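Coat protein (Papaya mosaic virus, PDB 4DOX) forms the all-helix capsid subunit of a flexible filamentous plant virus, and probably assembles with many copies of itself around the viral RNA. Local coordinates at residues A60-N65 with P81-E86; I113-R118 with D142-V147; A125-E128 with K133-A136; S130-K133 with A139-D142; L159-S162 with E166-I169. All coordinates share one frame; numbering follows the deposited sequence.

Contact 1: residues A60-N65 with P81-E86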
# COMPACT_ATOMS: atom_id res chain seq x y z
N ALA A 60 5.72 -1.05 9.13
CA ALA A 60 4.70 -0.57 8.21
C ALA A 60 3.73 -1.69 7.92
O ALA A 60 2.52 -1.46 7.92
CB ALA A 60 5.30 -0.09 6.93
N LEU A 61 4.24 -2.89 7.67
CA LEU A 61 3.34 -4.03 7.32
C LEU A 61 2.28 -4.34 8.38
O LEU A 61 1.27 -4.97 8.08
CB LEU A 61 4.11 -5.31 7.06
CG LEU A 61 4.40 -5.77 5.63
CD1 LEU A 61 3.51 -5.14 4.63
CD2 LEU A 61 5.81 -5.44 5.35
N GLU A 62 2.54 -3.92 9.61
CA GLU A 62 1.58 -4.11 10.67
C GLU A 62 0.35 -3.26 10.44
O GLU A 62 -0.77 -3.71 10.70
CB GLU A 62 2.20 -3.77 12.01
CG GLU A 62 3.27 -4.75 12.43
CD GLU A 62 3.96 -4.31 13.69
OE1 GLU A 62 3.28 -3.81 14.61
OE2 GLU A 62 5.19 -4.48 13.76
N LEU A 63 0.55 -2.05 9.92
CA LEU A 63 -0.56 -1.17 9.59
C LEU A 63 -1.26 -1.72 8.36
O LEU A 63 -2.51 -1.75 8.30
CB LEU A 63 -0.08 0.27 9.37
CG LEU A 63 -1.07 1.30 8.81
CD1 LEU A 63 -2.22 1.55 9.73
CD2 LEU A 63 -0.32 2.56 8.62
N VAL A 64 -0.46 -2.17 7.39
CA VAL A 64 -1.01 -2.80 6.18
C VAL A 64 -1.91 -3.99 6.50
O VAL A 64 -3.01 -4.11 5.93
CB VAL A 64 0.10 -3.23 5.20
CG1 VAL A 64 -0.53 -3.74 3.93
CG2 VAL A 64 1.04 -2.03 4.95
N ASN A 65 -1.46 -4.86 7.40
CA ASN A 65 -2.28 -5.95 7.84
C ASN A 65 -3.60 -5.45 8.39
O ASN A 65 -4.64 -6.00 8.11
CB ASN A 65 -1.56 -6.72 8.95
CG ASN A 65 -2.21 -8.10 9.24
OD1 ASN A 65 -2.36 -8.95 8.34
ND2 ASN A 65 -2.55 -8.32 10.50
N PRO A 81 -2.29 -1.64 19.24
CA PRO A 81 -0.86 -1.35 19.38
C PRO A 81 -0.06 -1.84 18.17
O PRO A 81 -0.55 -2.67 17.41
CB PRO A 81 -0.46 -2.17 20.61
CG PRO A 81 -1.40 -3.39 20.52
CD PRO A 81 -2.71 -2.83 20.02
N SER A 82 1.17 -1.34 18.00
CA SER A 82 2.09 -1.95 17.07
C SER A 82 3.12 -2.71 17.88
O SER A 82 3.05 -2.69 19.10
CB SER A 82 2.80 -0.89 16.23
OG SER A 82 3.93 -0.41 16.92
N SER A 83 4.09 -3.35 17.21
CA SER A 83 5.16 -4.04 17.90
C SER A 83 6.16 -3.11 18.61
O SER A 83 7.03 -3.62 19.34
CB SER A 83 5.88 -5.02 16.97
OG SER A 83 6.64 -4.34 15.99
N ILE A 84 6.04 -1.79 18.43
CA ILE A 84 6.93 -0.81 19.11
C ILE A 84 6.15 -0.15 20.26
O ILE A 84 5.04 0.37 20.06
CB ILE A 84 7.57 0.31 18.14
CG1 ILE A 84 8.23 -0.26 16.88
CG2 ILE A 84 8.54 1.22 18.89
CD1 ILE A 84 9.28 -1.31 17.16
N PRO A 85 6.72 -0.16 21.49
CA PRO A 85 5.88 0.35 22.58
C PRO A 85 5.76 1.84 22.47
O PRO A 85 6.71 2.54 22.05
CB PRO A 85 6.67 -0.03 23.85
CG PRO A 85 7.74 -1.05 23.40
CD PRO A 85 8.04 -0.62 21.98
N GLU A 86 4.58 2.34 22.82
CA GLU A 86 4.31 3.78 22.70
C GLU A 86 4.28 4.31 21.25
O GLU A 86 4.39 5.52 21.02
CB GLU A 86 5.25 4.64 23.60
CG GLU A 86 4.56 5.32 24.86
CD GLU A 86 3.21 6.07 24.51
OE1 GLU A 86 3.01 6.48 23.31
OE2 GLU A 86 2.35 6.21 25.45
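An ST turn in the loop between helix 56-70 and helix 89-98 is held by a glutamate of the first helix: Glu62 reaches out from its helix and takes Ser83 with both carboxylate oxygens. Glu62 OE1 accepts from the backbone N of Ser83 at 2.8 Å, with an N-H...O angle of 151°, while the second oxygen, OE2, takes the hydroxyl OG of the same serine at 2.7 Å. Each oxygen uses its syn lone pair, the one on the side of its partner oxygen. CG lies beside the backbone N of Glu62 (chi1 -68°), and the chain runs extended beyond it, which carries the charge well clear of the helix surface. Two donors from one residue fix the rotation of the carboxylate and would probably favour its ionised form. The contact is superficial, but Glu62 and Ser82 both also touch Leu89, at the start of helix 89-98, so the turn is placed against both helices. Ser82 lies alongside, its CB 3.4 Å from Glu62 OE1. The hydroxyl of Ser82 is occupied within the loop: OG is also bonded to the carbonyl oxygen of Ile87, and it closes the turn by accepting from Ile84 N at 2.9 Å, with an angle of 166°.

Contact 2: residues I113-R118 with D142-V147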
# COMPACT_ATOMS: atom_id res chain seq x y z
N ILE A 113 3.05 -7.84 -0.77
CA ILE A 113 3.62 -8.48 0.40
C ILE A 113 2.49 -9.08 1.27
O ILE A 113 2.61 -10.21 1.77
CB ILE A 113 4.39 -7.48 1.24
CG1 ILE A 113 5.40 -6.65 0.42
CG2 ILE A 113 5.06 -8.17 2.38
CD1 ILE A 113 6.37 -7.49 -0.38
N ILE A 114 1.40 -8.33 1.46
CA ILE A 114 0.36 -8.79 2.35
C ILE A 114 -0.39 -9.90 1.63
O ILE A 114 -0.80 -10.89 2.26
CB ILE A 114 -0.58 -7.68 2.86
CG1 ILE A 114 -1.35 -8.17 4.09
CG2 ILE A 114 -1.53 -7.20 1.75
CD1 ILE A 114 -0.49 -8.52 5.32
N TRP A 115 -0.50 -9.78 0.30
CA TRP A 115 -0.98 -10.90 -0.50
C TRP A 115 -0.22 -12.19 -0.15
O TRP A 115 -0.83 -13.20 0.18
CB TRP A 115 -0.83 -10.60 -1.98
CG TRP A 115 -1.30 -11.70 -2.88
CD1 TRP A 115 -0.51 -12.66 -3.47
CD2 TRP A 115 -2.63 -11.93 -3.35
NE1 TRP A 115 -1.28 -13.48 -4.26
CE2 TRP A 115 -2.58 -13.07 -4.20
CE3 TRP A 115 -3.87 -11.30 -3.12
CZ2 TRP A 115 -3.73 -13.59 -4.84
CZ3 TRP A 115 -5.03 -11.83 -3.74
CH2 TRP A 115 -4.93 -12.96 -4.61
N ASN A 116 1.11 -12.16 -0.17
CA ASN A 116 1.85 -13.38 0.14
C ASN A 116 1.64 -13.82 1.56
O ASN A 116 1.68 -15.00 1.86
CB ASN A 116 3.35 -13.20 -0.10
CG ASN A 116 3.76 -13.49 -1.53
OD1 ASN A 116 2.98 -13.26 -2.48
ND2 ASN A 116 4.98 -14.00 -1.69
N LEU A 117 1.40 -12.86 2.44
CA LEU A 117 1.26 -13.18 3.85
C LEU A 117 -0.08 -13.79 4.25
O LEU A 117 -0.13 -14.64 5.14
CB LEU A 117 1.57 -11.95 4.69
CG LEU A 117 3.07 -11.69 4.70
CD1 LEU A 117 3.33 -10.29 5.20
CD2 LEU A 117 3.73 -12.72 5.56
N ARG A 118 -1.16 -13.39 3.57
CA ARG A 118 -2.49 -13.78 3.99
C ARG A 118 -3.22 -14.69 3.00
O ARG A 118 -4.05 -15.50 3.43
CB ARG A 118 -3.33 -12.53 4.26
CG ARG A 118 -2.70 -11.53 5.24
CD ARG A 118 -3.10 -11.80 6.64
NE ARG A 118 -4.56 -11.98 6.77
CZ ARG A 118 -5.37 -11.19 7.46
NH1 ARG A 118 -4.89 -10.13 8.13
NH2 ARG A 118 -6.68 -11.46 7.50
N ASP A 142 -9.54 -3.52 0.06
CA ASP A 142 -9.70 -2.36 -0.79
C ASP A 142 -8.45 -1.85 -1.48
O ASP A 142 -8.51 -0.79 -2.09
CB ASP A 142 -10.45 -1.23 -0.07
CG ASP A 142 -9.65 -0.61 1.07
OD1 ASP A 142 -8.42 -0.82 1.17
OD2 ASP A 142 -10.27 0.12 1.86
N PHE A 143 -7.33 -2.56 -1.39
CA PHE A 143 -6.16 -2.19 -2.19
C PHE A 143 -5.61 -3.42 -2.88
O PHE A 143 -4.39 -3.56 -3.08
CB PHE A 143 -5.08 -1.51 -1.34
CG PHE A 143 -4.69 -2.28 -0.12
CD1 PHE A 143 -5.53 -2.30 1.01
CD2 PHE A 143 -3.48 -2.98 -0.08
CE1 PHE A 143 -5.16 -2.99 2.19
CE2 PHE A 143 -3.09 -3.69 1.08
CZ PHE A 143 -3.93 -3.71 2.22
N PHE A 144 -6.52 -4.32 -3.22
CA PHE A 144 -6.19 -5.50 -3.95
C PHE A 144 -5.54 -5.10 -5.27
O PHE A 144 -4.68 -5.84 -5.78
CB PHE A 144 -7.46 -6.30 -4.16
CG PHE A 144 -7.38 -7.32 -5.28
CD1 PHE A 144 -6.85 -8.60 -5.05
CD2 PHE A 144 -7.88 -7.01 -6.55
CE1 PHE A 144 -6.81 -9.56 -6.07
CE2 PHE A 144 -7.84 -7.96 -7.58
CZ PHE A 144 -7.30 -9.23 -7.35
N ASP A 145 -5.93 -3.93 -5.82
CA ASP A 145 -5.43 -3.49 -7.14
C ASP A 145 -3.96 -3.22 -7.14
O ASP A 145 -3.39 -2.91 -8.18
CB ASP A 145 -6.14 -2.23 -7.69
CG ASP A 145 -6.34 -1.11 -6.63
OD1 ASP A 145 -7.22 -0.26 -6.91
OD2 ASP A 145 -5.66 -1.10 -5.54
N GLY A 146 -3.36 -3.32 -5.96
CA GLY A 146 -1.93 -3.10 -5.79
C GLY A 146 -1.16 -4.38 -6.00
O GLY A 146 0.06 -4.32 -6.25
N VAL A 147 -1.84 -5.53 -5.90
CA VAL A 147 -1.15 -6.84 -5.90
C VAL A 147 -0.31 -7.10 -7.17
O VAL A 147 0.84 -7.59 -7.10
CB VAL A 147 -2.10 -8.01 -5.66
CG1 VAL A 147 -1.39 -9.34 -5.92
CG2 VAL A 147 -2.65 -8.00 -4.23
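Part of the aromatic core of this helical protein lies where helix 111-118 faces a short 3-10 turn at residues 144-146, and Trp115 meets Phe144 and Val147 there. Trp115 stretches toward the turn because its CG stands anti to the backbone N (chi1 180°). Val147 makes a CH-pi contact over one face of the indole: its CG1 is 4.0 Å from the centroid of the five-membered ring of Trp115 and 18° off the normal. The other methyl, Val147 CG2, packs 3.7 Å from Trp115 CE3. Phe144 runs beside the tryptophan and points the same way; the two planes are inclined at 56°, and Trp115 CZ3 comes in at the edge of the phenyl ring, 3.7 Å from Phe144 CE1. The polar end of the indole is satisfied elsewhere, NE1 bonding to the carbonyl oxygen of Arg161. Pro163 touches both Trp115 and Phe144, bringing in the loop ahead of helix 165-172. One residue earlier on each segment a second, smaller contact extends the core toward helix 56-70, where Val64 touches both Ile114 and Phe143. In it the two side chains cross at about a right angle, and Ile114 CG2 rests 3.9 Å from Phe143 CE2.

Contact 3: residues A125-E128 with K133-A136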
# COMPACT_ATOMS: atom_id res chain seq x y z
N ALA A 125 -10.96 -10.59 7.32
CA ALA A 125 -11.92 -10.91 8.38
C ALA A 125 -13.42 -10.75 7.96
O ALA A 125 -14.24 -11.64 8.22
CB ALA A 125 -11.60 -10.14 9.63
N ASN A 126 -13.72 -9.67 7.27
CA ASN A 126 -15.10 -9.30 6.96
C ASN A 126 -15.53 -9.63 5.53
O ASN A 126 -16.49 -9.03 5.03
CB ASN A 126 -15.32 -7.79 7.23
CG ASN A 126 -14.89 -7.38 8.64
OD1 ASN A 126 -15.46 -7.83 9.62
ND2 ASN A 126 -13.87 -6.54 8.73
N TRP A 127 -14.84 -10.57 4.87
CA TRP A 127 -15.13 -10.90 3.46
C TRP A 127 -16.59 -11.22 3.18
O TRP A 127 -17.13 -10.82 2.15
CB TRP A 127 -14.22 -12.01 2.94
CG TRP A 127 -14.45 -13.38 3.55
CD1 TRP A 127 -13.73 -13.98 4.58
CD2 TRP A 127 -15.43 -14.34 3.14
NE1 TRP A 127 -14.23 -15.23 4.83
CE2 TRP A 127 -15.27 -15.48 3.97
CE3 TRP A 127 -16.45 -14.35 2.15
CZ2 TRP A 127 -16.09 -16.60 3.84
CZ3 TRP A 127 -17.26 -15.46 2.03
CH2 TRP A 127 -17.07 -16.56 2.87
N GLU A 128 -17.22 -11.91 4.12
CA GLU A 128 -18.62 -12.28 3.95
C GLU A 128 -19.59 -11.14 4.14
O GLU A 128 -20.54 -11.01 3.41
CB GLU A 128 -19.00 -13.41 4.88
CG GLU A 128 -20.35 -13.96 4.54
CD GLU A 128 -20.45 -15.38 5.02
OE1 GLU A 128 -19.54 -15.81 5.81
OE2 GLU A 128 -21.42 -16.04 4.58
N LYS A 133 -18.16 -13.96 -2.63
CA LYS A 133 -18.34 -15.41 -2.67
C LYS A 133 -17.13 -16.00 -2.01
O LYS A 133 -16.09 -15.42 -2.03
CB LYS A 133 -18.44 -15.94 -4.11
CG LYS A 133 -19.84 -15.86 -4.74
CD LYS A 133 -19.78 -15.55 -6.28
CE LYS A 133 -19.83 -16.81 -7.19
NZ LYS A 133 -19.18 -16.59 -8.53
N PRO A 134 -17.26 -17.18 -1.43
CA PRO A 134 -16.13 -17.79 -0.73
C PRO A 134 -14.95 -18.00 -1.66
O PRO A 134 -13.82 -17.98 -1.20
CB PRO A 134 -16.70 -19.12 -0.25
CG PRO A 134 -18.13 -18.88 -0.12
CD PRO A 134 -18.54 -17.84 -1.09
N SER A 135 -15.20 -18.23 -2.93
CA SER A 135 -14.13 -18.39 -3.90
C SER A 135 -13.43 -17.07 -4.32
O SER A 135 -12.41 -17.11 -4.95
CB SER A 135 -14.64 -19.17 -5.10
OG SER A 135 -16.03 -19.04 -5.18
N ALA A 136 -14.00 -15.91 -4.02
CA ALA A 136 -13.35 -14.63 -4.34
C ALA A 136 -12.83 -13.94 -3.09
O ALA A 136 -12.39 -12.82 -3.12
CB ALA A 136 -14.28 -13.72 -5.12
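The carbonyl oxygen of Lys133, a residue whose carbonyl carbon touches the indole of Trp127, accepts the N of Ala136 at 2.9 Å and so curls residues 133-136 into a turn. The contact across to residues 125-128 is apolar. The benzo end of Trp127 does the touching: Trp127 CZ3 lies 3.8 Å from Pro134 CA and 4.1 Å from Lys133 C, and Trp127 CH2 is 3.9 Å from Pro134 CG. The proline ring and the indole cross obliquely, with carbons meeting along the rim of the six-membered ring. Trp127 holds CG between its backbone N and carbonyl carbon (chi1 68°), a setting that sends the ring toward the turn. Glu128 CB, its own neighbour in sequence, lies over one face of the indole, and Lys137 makes a cation-pi contact with it, so a charge just beyond the turn joins this otherwise apolar patch. Pro134 is exposed, and the whole contact sits on the protein surface. It belongs to the long irregular connection between helix 111-118 and helix 165-172. Asn126 ties its near end to Asp69 on helix 56-70 through a bond from ND2 to the main-chain oxygen, and Ser135 OG bonds Glu166 at the start of helix 165-172.

Contact 4: residues S130-K133 with A139-D142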
# COMPACT_ATOMS: atom_id res chain seq x y z
N SER A 130 -18.86 -8.11 3.40
CA SER A 130 -18.78 -7.42 2.10
C SER A 130 -19.42 -8.35 1.06
O SER A 130 -20.01 -9.39 1.40
CB SER A 130 -17.35 -7.04 1.73
OG SER A 130 -16.68 -6.39 2.79
N GLY A 131 -19.37 -8.04 -0.21
CA GLY A 131 -20.23 -8.90 -1.03
C GLY A 131 -19.79 -10.29 -1.45
O GLY A 131 -20.39 -10.84 -2.38
N TYR A 132 -18.77 -10.89 -0.82
CA TYR A 132 -17.93 -11.83 -1.59
C TYR A 132 -18.29 -13.27 -1.50
O TYR A 132 -18.66 -13.76 -0.44
CB TYR A 132 -16.45 -11.66 -1.28
CG TYR A 132 -15.78 -10.42 -1.84
CD1 TYR A 132 -14.75 -10.52 -2.76
CD2 TYR A 132 -16.14 -9.15 -1.40
CE1 TYR A 132 -14.10 -9.36 -3.27
CE2 TYR A 132 -15.50 -7.99 -1.88
CZ TYR A 132 -14.49 -8.09 -2.81
OH TYR A 132 -13.90 -6.93 -3.29
N LYS A 133 -18.16 -13.96 -2.63
CA LYS A 133 -18.34 -15.41 -2.67
C LYS A 133 -17.13 -16.00 -2.01
O LYS A 133 -16.09 -15.42 -2.03
CB LYS A 133 -18.44 -15.94 -4.11
CG LYS A 133 -19.84 -15.86 -4.74
CD LYS A 133 -19.78 -15.55 -6.28
CE LYS A 133 -19.83 -16.81 -7.19
NZ LYS A 133 -19.18 -16.59 -8.53
N ALA A 139 -9.78 -11.62 -2.39
CA ALA A 139 -9.84 -10.38 -3.14
C ALA A 139 -10.52 -9.26 -2.33
O ALA A 139 -10.58 -8.13 -2.77
CB ALA A 139 -10.60 -10.64 -4.39
N ALA A 140 -11.03 -9.60 -1.15
CA ALA A 140 -11.95 -8.65 -0.44
C ALA A 140 -11.21 -7.63 0.44
O ALA A 140 -11.55 -7.44 1.63
CB ALA A 140 -13.07 -9.40 0.33
N PHE A 141 -10.18 -7.02 -0.13
CA PHE A 141 -9.58 -5.87 0.50
C PHE A 141 -9.50 -4.74 -0.47
O PHE A 141 -9.43 -4.96 -1.71
CB PHE A 141 -8.23 -6.16 1.19
CG PHE A 141 -7.15 -6.71 0.29
CD1 PHE A 141 -5.99 -5.97 0.05
CD2 PHE A 141 -7.23 -8.02 -0.23
CE1 PHE A 141 -4.96 -6.51 -0.77
CE2 PHE A 141 -6.21 -8.55 -1.03
CZ PHE A 141 -5.08 -7.80 -1.29
N ASP A 142 -9.54 -3.52 0.06
CA ASP A 142 -9.70 -2.36 -0.79
C ASP A 142 -8.45 -1.85 -1.48
O ASP A 142 -8.51 -0.79 -2.09
CB ASP A 142 -10.45 -1.23 -0.07
CG ASP A 142 -9.65 -0.61 1.07
OD1 ASP A 142 -8.42 -0.82 1.17
OD2 ASP A 142 -10.27 0.12 1.86
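Ala139 opens an inverse gamma turn centred on Ala140 and packs its CB 3.9 Å from Tyr132 CE1. The turn lies in the long non-helical connection that leads to helix 165-172, and a weak bond from Phe141 N to Ala139 O spans it. Ala139 also touches Glu167 of that helix. Ala140 carries most of the contact: its CB stands over the centre of the Tyr132 ring, 3.4 Å from the centroid and only 5° off the normal, a CH-pi contact close to ideal in direction. Its CA lies over the same face nearer the phenol end, 3.5 Å from Tyr132 CZ. The tyrosine reaches this position with CG beside its backbone N (chi1 -73°), and its hydroxyl passes on to a weak hydrogen bond with Asn171 OD1, while Ala170 packs on the side chain. Tyr132 thus touches both the gamma turn and helix 165-172. Phe141 turns its CB away from residues 130-133, its ring meeting that of Phe143 edge-to-face, and Asp142 forms a salt bridge with Arg104. Back at the first residue of the turn, Tyr132 OH stands 3.6 Å from Ala139 O.

Contact 5: residues L159-S162 with E166-I169. Unlike the reference sequence in segment 159-162: Thr160 (reference Ile).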
# COMPACT_ATOMS: atom_id res chain seq x y z
N LEU A 159 5.11 -13.34 -6.27
CA LEU A 159 3.85 -13.78 -5.70
C LEU A 159 3.79 -15.29 -5.47
O LEU A 159 4.38 -16.06 -6.23
CB LEU A 159 2.72 -13.36 -6.62
CG LEU A 159 2.64 -11.87 -6.91
CD1 LEU A 159 1.43 -11.60 -7.82
CD2 LEU A 159 2.62 -10.99 -5.59
N THR A 160 3.05 -15.70 -4.43
CA THR A 160 2.88 -17.14 -4.13
C THR A 160 1.96 -17.81 -5.13
O THR A 160 1.99 -19.02 -5.30
CB THR A 160 2.26 -17.38 -2.79
OG1 THR A 160 1.13 -16.53 -2.68
CG2 THR A 160 3.25 -17.03 -1.71
N ARG A 161 1.08 -16.99 -5.71
CA ARG A 161 0.32 -17.30 -6.94
C ARG A 161 -0.19 -15.96 -7.49
O ARG A 161 -0.13 -14.92 -6.79
CB ARG A 161 -0.81 -18.31 -6.70
CG ARG A 161 -1.93 -17.80 -5.82
CD ARG A 161 -3.11 -18.77 -5.79
NE ARG A 161 -4.14 -18.43 -4.79
CZ ARG A 161 -5.11 -17.53 -4.96
NH1 ARG A 161 -5.22 -16.82 -6.10
NH2 ARG A 161 -5.99 -17.33 -3.98
N SER A 162 -0.64 -15.96 -8.74
CA SER A 162 -1.42 -14.85 -9.26
C SER A 162 -2.83 -14.88 -8.70
O SER A 162 -3.30 -15.95 -8.26
CB SER A 162 -1.49 -14.92 -10.78
OG SER A 162 -0.47 -14.06 -11.27
N GLU A 166 -11.57 -14.81 -11.38
CA GLU A 166 -12.70 -14.62 -10.48
C GLU A 166 -12.39 -13.60 -9.38
O GLU A 166 -13.19 -12.71 -9.11
CB GLU A 166 -13.18 -15.94 -9.88
CG GLU A 166 -14.41 -15.75 -9.01
CD GLU A 166 -14.80 -16.96 -8.20
OE1 GLU A 166 -14.04 -17.95 -8.21
OE2 GLU A 166 -15.88 -16.93 -7.54
N GLU A 167 -11.24 -13.74 -8.74
CA GLU A 167 -10.77 -12.74 -7.78
C GLU A 167 -10.66 -11.35 -8.39
O GLU A 167 -11.17 -10.39 -7.80
CB GLU A 167 -9.47 -13.18 -7.09
CG GLU A 167 -9.70 -14.29 -6.09
CD GLU A 167 -8.43 -15.04 -5.72
OE1 GLU A 167 -7.44 -14.99 -6.48
OE2 GLU A 167 -8.41 -15.71 -4.67
N ARG A 168 -10.02 -11.22 -9.57
CA ARG A 168 -9.86 -9.90 -10.22
C ARG A 168 -11.23 -9.28 -10.45
O ARG A 168 -11.47 -8.14 -10.08
CB ARG A 168 -9.05 -9.95 -11.54
CG ARG A 168 -7.54 -10.27 -11.34
CD ARG A 168 -6.60 -10.00 -12.55
NE ARG A 168 -6.50 -11.20 -13.36
CZ ARG A 168 -5.52 -12.10 -13.31
NH1 ARG A 168 -4.48 -11.93 -12.50
NH2 ARG A 168 -5.59 -13.17 -14.10
N ILE A 169 -12.14 -10.07 -11.02
CA ILE A 169 -13.49 -9.61 -11.34
C ILE A 169 -14.24 -9.25 -10.08
O ILE A 169 -14.91 -8.22 -10.05
CB ILE A 169 -14.29 -10.64 -12.21
CG1 ILE A 169 -14.04 -10.35 -13.68
CG2 ILE A 169 -15.82 -10.61 -11.95
CD1 ILE A 169 -14.02 -11.58 -14.55
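Arg161 and Glu167 are joined by a two-pronged salt bridge. Two nitrogens of the guanidinium each take one carboxylate oxygen: Arg161 NH1 is 2.9 Å from Glu167 OE1, with an N-H...O angle of 175°, and Arg161 NH2 is 3.0 Å from Glu167 OE2 at 164°. The side chains approach from opposite directions and meet end-on, the carboxylate at the edge of the guanidinium, with the two planes only 17° apart. Both oxygens use their syn lone pairs, so the pair forms a closed, nearly flat ring of bonds. Each side chain is extended, Arg161 from CG to NE and Glu167 beyond CG, and the two together span the gap between their backbones.

The bridge ties the irregular loop segment 159-162 to the first turn of helix 165-172, across the bend that leads into that helix. Further polar bonds hold both partners. Arg161 NH1 also donates to the carbonyl oxygen of Ser162, at 3.0 Å and tilted from the guanidinium plane, while NE forms a salt bridge with Asp120. The guanidinium thus has two acidic partners, which fix its orientation. Glu167 OE1 in turn accepts from the backbone N of Thr164, just before the helix.

By simple packing, the side chain of Arg161 touches Thr119, and Glu167 lies against Phe138, a residue of the connecting loop.

How the contacts relate
From the N terminus, contact 1 comes first, closing the loop between helix 56-70 and helix 89-98, and it is complete before the others begin. Contact 2 closes the first part of the long connection after helix 111-118; contact 3 lies wholly within that span. Contact 4 interleaves with contact 3, sharing Lys133, and reaches Asp142, where the second segment of contact 2 starts. Contact 5 follows in series, joining the end of the same connection to helix 165-172. In space, Asn65 OD1 to Arg118 NH1 links contacts 1 and 2, and Asn116 OD1 to Thr160 N links 2 and 5. Glu166 draws contact 3 to contact 5, so the middle of the connection is held to helix 165-172.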